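Local coordinates for HRDC domain-containing protein (Bifidobacterium adolescentis ATCC 15703, PDB 3CYM) that probably acts as a 3'-5' exonuclease of the ribonuclease D type that binds nucleic acid, although its function has not been established, at residues A[53-65]-A[71-84]. Sequence-based numbering, arbitrary orientation.
Sequences YGHEDWLVQFKRD and LLDPQALAAAGADW
Q75 reaches back from the first turn of helix 74-79 and lays its amide on the indole of W58: the two planes are 16° apart, and NE2 sits over the ring centre. Nearer the backbone on the Q75 side chain, CG makes a CH-pi contact, 4.0 Å from the centroid of the six-membered ring of W58. The bend at chi2 (74°) folds the amide over this face, where NE2 donates twice. One bond, 2.6 Å from Q75 NE2 to E56 OE2, lies in the amide plane but meets the carboxylate from above; the other runs 2.7 Å from Q75 NE2 to D57 O. Two acceptors on successive residues thus fix the rotation of the stacked amide. The preceding residue, P74, rests its ring on the same carbonyl, CG 3.5 Å from D57 O.

W58 and L59 both face E46 of strand 40-47, a classic beta bulge; on its other edge the strand pairs antiparallel with strand 68-72. V60 and L72 are a hydrogen-bonded pair, with L72 N to V60 O at 2.7 Å nearly straight (176°), whereas the return bond from V60 N to L72 O is more bent. On the face carrying V60 and L72, V60 CG1 packs 4.1 Å from W84 CH2, and L72 CD2 touches the edge of the F62 ring. On the face of Q61 and L71, Q61 CG meets L71 CD2 at 3.7 Å, while the Q61 amide turns to A169 and to E46, a sodium ligand.

D73, the N-cap, accepts from A76 N through OD1, which probably helps to set the turn carrying Q75; its OD2 forms a salt bridge with R159. In the mixed sheet of this RNase H-like exonuclease domain, strand 57-65 runs between 40-47 and 68-72, with 20-21 parallel beyond; helix 24-35 meets F62 and L72, helix 163-174 L59, Q61 and L71.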
loop_
_atom_site.group_PDB
_atom_site.type_symbol
_atom_site.label_atom_id
_atom_site.label_comp_id
_atom_site.label_asym_id
_atom_site.label_seq_id
_atom_site.Cartn_x
_atom_site.Cartn_y
_atom_site.Cartn_z
ATOM N N TYR A 53 9.870 -2.790 10.803
ATOM C CA TYR A 53 8.811 -3.794 10.898
ATOM C C TYR A 53 7.678 -3.649 9.881
ATOM O O TYR A 53 7.548 -4.476 8.972
ATOM C CB TYR A 53 8.241 -3.877 12.320
ATOM C CG TYR A 53 7.051 -4.813 12.439
ATOM C CD1 TYR A 53 7.203 -6.191 12.281
ATOM C CD2 TYR A 53 5.769 -4.318 12.696
ATOM C CE1 TYR A 53 6.122 -7.049 12.388
ATOM C CE2 TYR A 53 4.677 -5.169 12.795
ATOM C CZ TYR A 53 4.862 -6.533 12.646
ATOM O OH TYR A 53 3.788 -7.383 12.751
ATOM N N GLY A 54 6.867 -2.607 10.030
ATOM C CA GLY A 54 5.659 -2.473 9.226
ATOM C C GLY A 54 5.634 -1.213 8.390
ATOM O O GLY A 54 6.582 -0.914 7.660
ATOM N N HIS A 55 4.539 -0.472 8.510
ATOM C CA HIS A 55 4.313 0.700 7.676
ATOM C C HIS A 55 4.126 1.951 8.526
ATOM O O HIS A 55 3.236 2.766 8.279
ATOM C CB HIS A 55 3.131 0.451 6.730
ATOM C CG HIS A 55 3.234 -0.845 5.987
ATOM N ND1 HIS A 55 4.074 -1.019 4.908
ATOM C CD2 HIS A 55 2.639 -2.043 6.198
ATOM C CE1 HIS A 55 3.976 -2.261 4.472
ATOM N NE2 HIS A 55 3.111 -2.903 5.236
ATOM N N GLU A 56 4.984 2.080 9.536
ATOM C CA GLU A 56 5.072 3.287 10.341
ATOM C C GLU A 56 5.780 4.360 9.514
ATOM O O GLU A 56 6.779 4.084 8.844
ATOM C CB GLU A 56 5.842 3.003 11.633
ATOM C CG GLU A 56 5.892 4.155 12.629
ATOM C CD GLU A 56 6.882 3.924 13.772
ATOM O OE1 GLU A 56 7.226 2.755 14.064
ATOM O OE2 GLU A 56 7.318 4.924 14.383
ATOM N N ASP A 57 5.245 5.576 9.547
ATOM C CA ASP A 57 5.853 6.680 8.839
ATOM C C ASP A 57 7.101 7.160 9.587
ATOM O O ASP A 57 7.055 7.430 10.788
ATOM C CB ASP A 57 4.852 7.824 8.657
ATOM C CG ASP A 57 3.668 7.448 7.769
ATOM O OD1 ASP A 57 3.764 6.477 6.983
ATOM O OD2 ASP A 57 2.627 8.144 7.848
ATOM N N TRP A 58 8.212 7.241 8.865
ATOM C CA TRP A 58 9.443 7.802 9.393
ATOM C C TRP A 58 9.674 9.223 8.892
ATOM O O TRP A 58 10.650 9.889 9.268
ATOM C CB TRP A 58 10.609 6.875 9.057
ATOM C CG TRP A 58 10.621 5.698 9.973
ATOM C CD1 TRP A 58 9.988 4.500 9.783
ATOM C CD2 TRP A 58 11.248 5.620 11.256
ATOM N NE1 TRP A 58 10.200 3.674 10.861
ATOM C CE2 TRP A 58 10.973 4.332 11.779
ATOM C CE3 TRP A 58 12.028 6.503 12.011
ATOM C CZ2 TRP A 58 11.454 3.909 13.011
ATOM C CZ3 TRP A 58 12.506 6.085 13.238
ATOM C CH2 TRP A 58 12.210 4.798 13.732
ATOM N N LEU A 59 8.768 9.676 8.033
ATOM C CA LEU A 59 8.731 11.063 7.575
ATOM C C LEU A 59 7.337 11.384 7.053
ATOM O O LEU A 59 6.626 10.510 6.557
ATOM C CB LEU A 59 9.786 11.332 6.491
ATOM C CG LEU A 59 10.019 12.798 6.064
ATOM C CD1 LEU A 59 10.487 13.697 7.199
ATOM C CD2 LEU A 59 11.003 12.851 4.930
ATOM N N VAL A 60 6.960 12.649 7.181
ATOM C CA VAL A 60 5.660 13.133 6.768
ATOM C C VAL A 60 5.900 14.497 6.089
ATOM O O VAL A 60 6.611 15.343 6.626
ATOM C CB VAL A 60 4.713 13.162 7.995
ATOM C CG1 VAL A 60 3.843 14.335 7.987
ATOM C CG2 VAL A 60 3.889 11.868 8.083
ATOM N N GLN A 61 5.361 14.669 4.881
ATOM C CA GLN A 61 5.685 15.829 4.045
ATOM C C GLN A 61 4.440 16.618 3.705
ATOM O O GLN A 61 3.448 16.045 3.256
ATOM C CB GLN A 61 6.375 15.420 2.736
ATOM C CG GLN A 61 7.602 14.546 2.873
ATOM C CD GLN A 61 7.377 13.141 2.366
ATOM O OE1 GLN A 61 7.151 12.228 3.148
ATOM N NE2 GLN A 61 7.421 12.966 1.052
ATOM N N PHE A 62 4.506 17.933 3.914
ATOM C CA PHE A 62 3.397 18.829 3.610
ATOM C C PHE A 62 3.822 20.061 2.845
ATOM O O PHE A 62 4.960 20.497 2.944
ATOM C CB PHE A 62 2.669 19.247 4.888
ATOM C CG PHE A 62 2.018 18.108 5.594
ATOM C CD1 PHE A 62 0.989 17.392 4.981
ATOM C CD2 PHE A 62 2.451 17.716 6.849
ATOM C CE1 PHE A 62 0.391 16.312 5.621
ATOM C CE2 PHE A 62 1.848 16.646 7.496
ATOM C CZ PHE A 62 0.821 15.935 6.873
ATOM N N LYS A 63 2.893 20.606 2.069
ATOM C CA LYS A 63 3.071 21.906 1.455
ATOM C C LYS A 63 1.736 22.627 1.409
ATOM O O LYS A 63 0.707 22.040 1.044
ATOM C CB LYS A 63 3.664 21.801 0.038
ATOM C CG LYS A 63 4.103 23.149 -0.500
ATOM C CD LYS A 63 4.501 23.124 -1.960
ATOM C CE LYS A 63 5.119 24.459 -2.326
ATOM N NZ LYS A 63 5.511 24.551 -3.755
ATOM N N ARG A 64 1.758 23.897 1.798
ATOM C CA ARG A 64 0.634 24.790 1.577
ATOM C C ARG A 64 1.176 26.134 1.119
ATOM O O ARG A 64 2.216 26.579 1.605
ATOM C CB ARG A 64 -0.182 24.952 2.852
ATOM C CG ARG A 64 -1.658 25.069 2.596
ATOM C CD ARG A 64 -2.467 25.062 3.867
ATOM N NE ARG A 64 -3.866 25.280 3.535
ATOM C CZ ARG A 64 -4.814 25.633 4.394
ATOM N NH1 ARG A 64 -4.536 25.816 5.679
ATOM N NH2 ARG A 64 -6.052 25.799 3.952
ATOM N N ASP A 65 0.473 26.761 0.177
ATOM C CA ASP A 65 0.879 28.041 -0.412
ATOM C C ASP A 65 1.079 29.117 0.663
ATOM O O ASP A 65 0.124 29.559 1.301
ATOM C CB ASP A 65 -0.156 28.493 -1.455
ATOM C CG ASP A 65 0.301 29.707 -2.260
ATOM O OD1 ASP A 65 -0.571 30.472 -2.720
ATOM O OD2 ASP A 65 1.524 29.900 -2.443
ATOM N N LEU A 71 8.883 19.099 6.309
ATOM C CA LEU A 71 9.287 17.701 6.436
ATOM C C LEU A 71 9.300 17.346 7.913
ATOM O O LEU A 71 10.182 17.770 8.645
ATOM C CB LEU A 71 10.673 17.451 5.813
ATOM C CG LEU A 71 10.939 17.912 4.376
ATOM C CD1 LEU A 71 12.274 17.417 3.919
ATOM C CD2 LEU A 71 9.879 17.404 3.443
ATOM N N LEU A 72 8.314 16.572 8.352
ATOM C CA LEU A 72 8.084 16.392 9.773
ATOM C C LEU A 72 8.543 15.009 10.212
ATOM O O LEU A 72 8.121 14.002 9.646
ATOM C CB LEU A 72 6.599 16.600 10.122
ATOM C CG LEU A 72 5.754 17.901 10.012
ATOM C CD1 LEU A 72 6.031 18.925 11.085
ATOM C CD2 LEU A 72 5.767 18.584 8.661
ATOM N N ASP A 73 9.415 14.979 11.219
ATOM C CA ASP A 73 9.927 13.745 11.822
ATOM C C ASP A 73 8.946 13.266 12.894
ATOM O O ASP A 73 8.961 13.806 13.991
ATOM C CB ASP A 73 11.298 14.052 12.455
ATOM C CG ASP A 73 12.011 12.817 13.046
ATOM O OD1 ASP A 73 11.400 11.756 13.292
ATOM O OD2 ASP A 73 13.234 12.932 13.289
ATOM N N PRO A 74 8.114 12.238 12.592
ATOM C CA PRO A 74 7.069 11.806 13.532
ATOM C C PRO A 74 7.598 11.301 14.884
ATOM O O PRO A 74 7.030 11.634 15.923
ATOM C CB PRO A 74 6.355 10.670 12.777
ATOM C CG PRO A 74 6.703 10.881 11.339
ATOM C CD PRO A 74 8.103 11.407 11.371
ATOM N N GLN A 75 8.685 10.534 14.852
ATOM C CA GLN A 75 9.274 9.917 16.044
ATOM C C GLN A 75 9.870 10.950 16.996
ATOM O O GLN A 75 9.607 10.908 18.194
ATOM C CB GLN A 75 10.332 8.874 15.654
ATOM C CG GLN A 75 9.763 7.603 15.016
ATOM C CD GLN A 75 9.300 7.809 13.579
ATOM O OE1 GLN A 75 9.742 8.737 12.898
ATOM N NE2 GLN A 75 8.404 6.946 13.114
ATOM N N ALA A 76 10.650 11.883 16.451
ATOM C CA ALA A 76 11.174 13.007 17.225
ATOM C C ALA A 76 10.067 13.898 17.790
ATOM O O ALA A 76 10.177 14.367 18.917
ATOM C CB ALA A 76 12.134 13.829 16.390
ATOM N N LEU A 77 9.007 14.115 17.012
ATOM C CA LEU A 77 7.909 14.986 17.435
ATOM C C LEU A 77 7.016 14.338 18.483
ATOM O O LEU A 77 6.467 15.030 19.332
ATOM C CB LEU A 77 7.073 15.466 16.239
ATOM C CG LEU A 77 7.705 16.429 15.226
ATOM C CD1 LEU A 77 6.773 16.650 14.035
ATOM C CD2 LEU A 77 8.107 17.751 15.858
ATOM N N ALA A 78 6.871 13.018 18.421
ATOM C CA ALA A 78 6.207 12.266 19.489
ATOM C C ALA A 78 6.985 12.356 20.815
ATOM O O ALA A 78 6.390 12.522 21.881
ATOM C CB ALA A 78 6.004 10.812 19.079
ATOM N N ALA A 79 8.312 12.250 20.727
ATOM C CA ALA A 79 9.211 12.404 21.875
ATOM C C ALA A 79 9.231 13.838 22.401
ATOM O O ALA A 79 9.371 14.049 23.603
ATOM C CB ALA A 79 10.621 11.957 21.513
ATOM N N ALA A 80 9.078 14.813 21.504
ATOM C CA ALA A 80 8.988 16.221 21.890
ATOM C C ALA A 80 7.605 16.568 22.447
ATOM O O ALA A 80 7.403 17.667 22.980
ATOM C CB ALA A 80 9.338 17.131 20.717
ATOM N N GLY A 81 6.664 15.631 22.323
ATOM C CA GLY A 81 5.305 15.814 22.822
ATOM C C GLY A 81 4.479 16.760 21.971
ATOM O O GLY A 81 3.698 17.560 22.497
ATOM N N ALA A 82 4.669 16.683 20.656
ATOM C CA ALA A 82 3.839 17.423 19.714
ATOM C C ALA A 82 2.434 16.829 19.701
ATOM O O ALA A 82 2.254 15.615 19.813
ATOM C CB ALA A 82 4.449 17.409 18.320
ATOM N N ASP A 83 1.447 17.708 19.594
ATOM C CA ASP A 83 0.050 17.331 19.528
ATOM C C ASP A 83 -0.357 17.447 18.058
ATOM O O ASP A 83 -0.325 18.534 17.486
ATOM C CB ASP A 83 -0.748 18.300 20.414
ATOM C CG ASP A 83 -2.201 17.888 20.620
ATOM O OD1 ASP A 83 -2.914 18.643 21.317
ATOM O OD2 ASP A 83 -2.636 16.840 20.104
ATOM N N TRP A 84 -0.719 16.325 17.442
ATOM C CA TRP A 84 -1.127 16.319 16.038
ATOM C C TRP A 84 -2.505 16.953 15.819
ATOM O O TRP A 84 -2.906 17.198 14.678
ATOM C CB TRP A 84 -1.046 14.908 15.422
ATOM C CG TRP A 84 0.347 14.548 14.946
ATOM C CD1 TRP A 84 1.219 13.675 15.539
ATOM C CD2 TRP A 84 1.031 15.076 13.796
ATOM N NE1 TRP A 84 2.395 13.622 14.828
ATOM C CE2 TRP A 84 2.308 14.470 13.753
ATOM C CE3 TRP A 84 0.684 15.997 12.793
ATOM C CZ2 TRP A 84 3.245 14.755 12.744
ATOM C CZ3 TRP A 84 1.616 16.283 11.793
ATOM C CH2 TRP A 84 2.884 15.659 11.778
#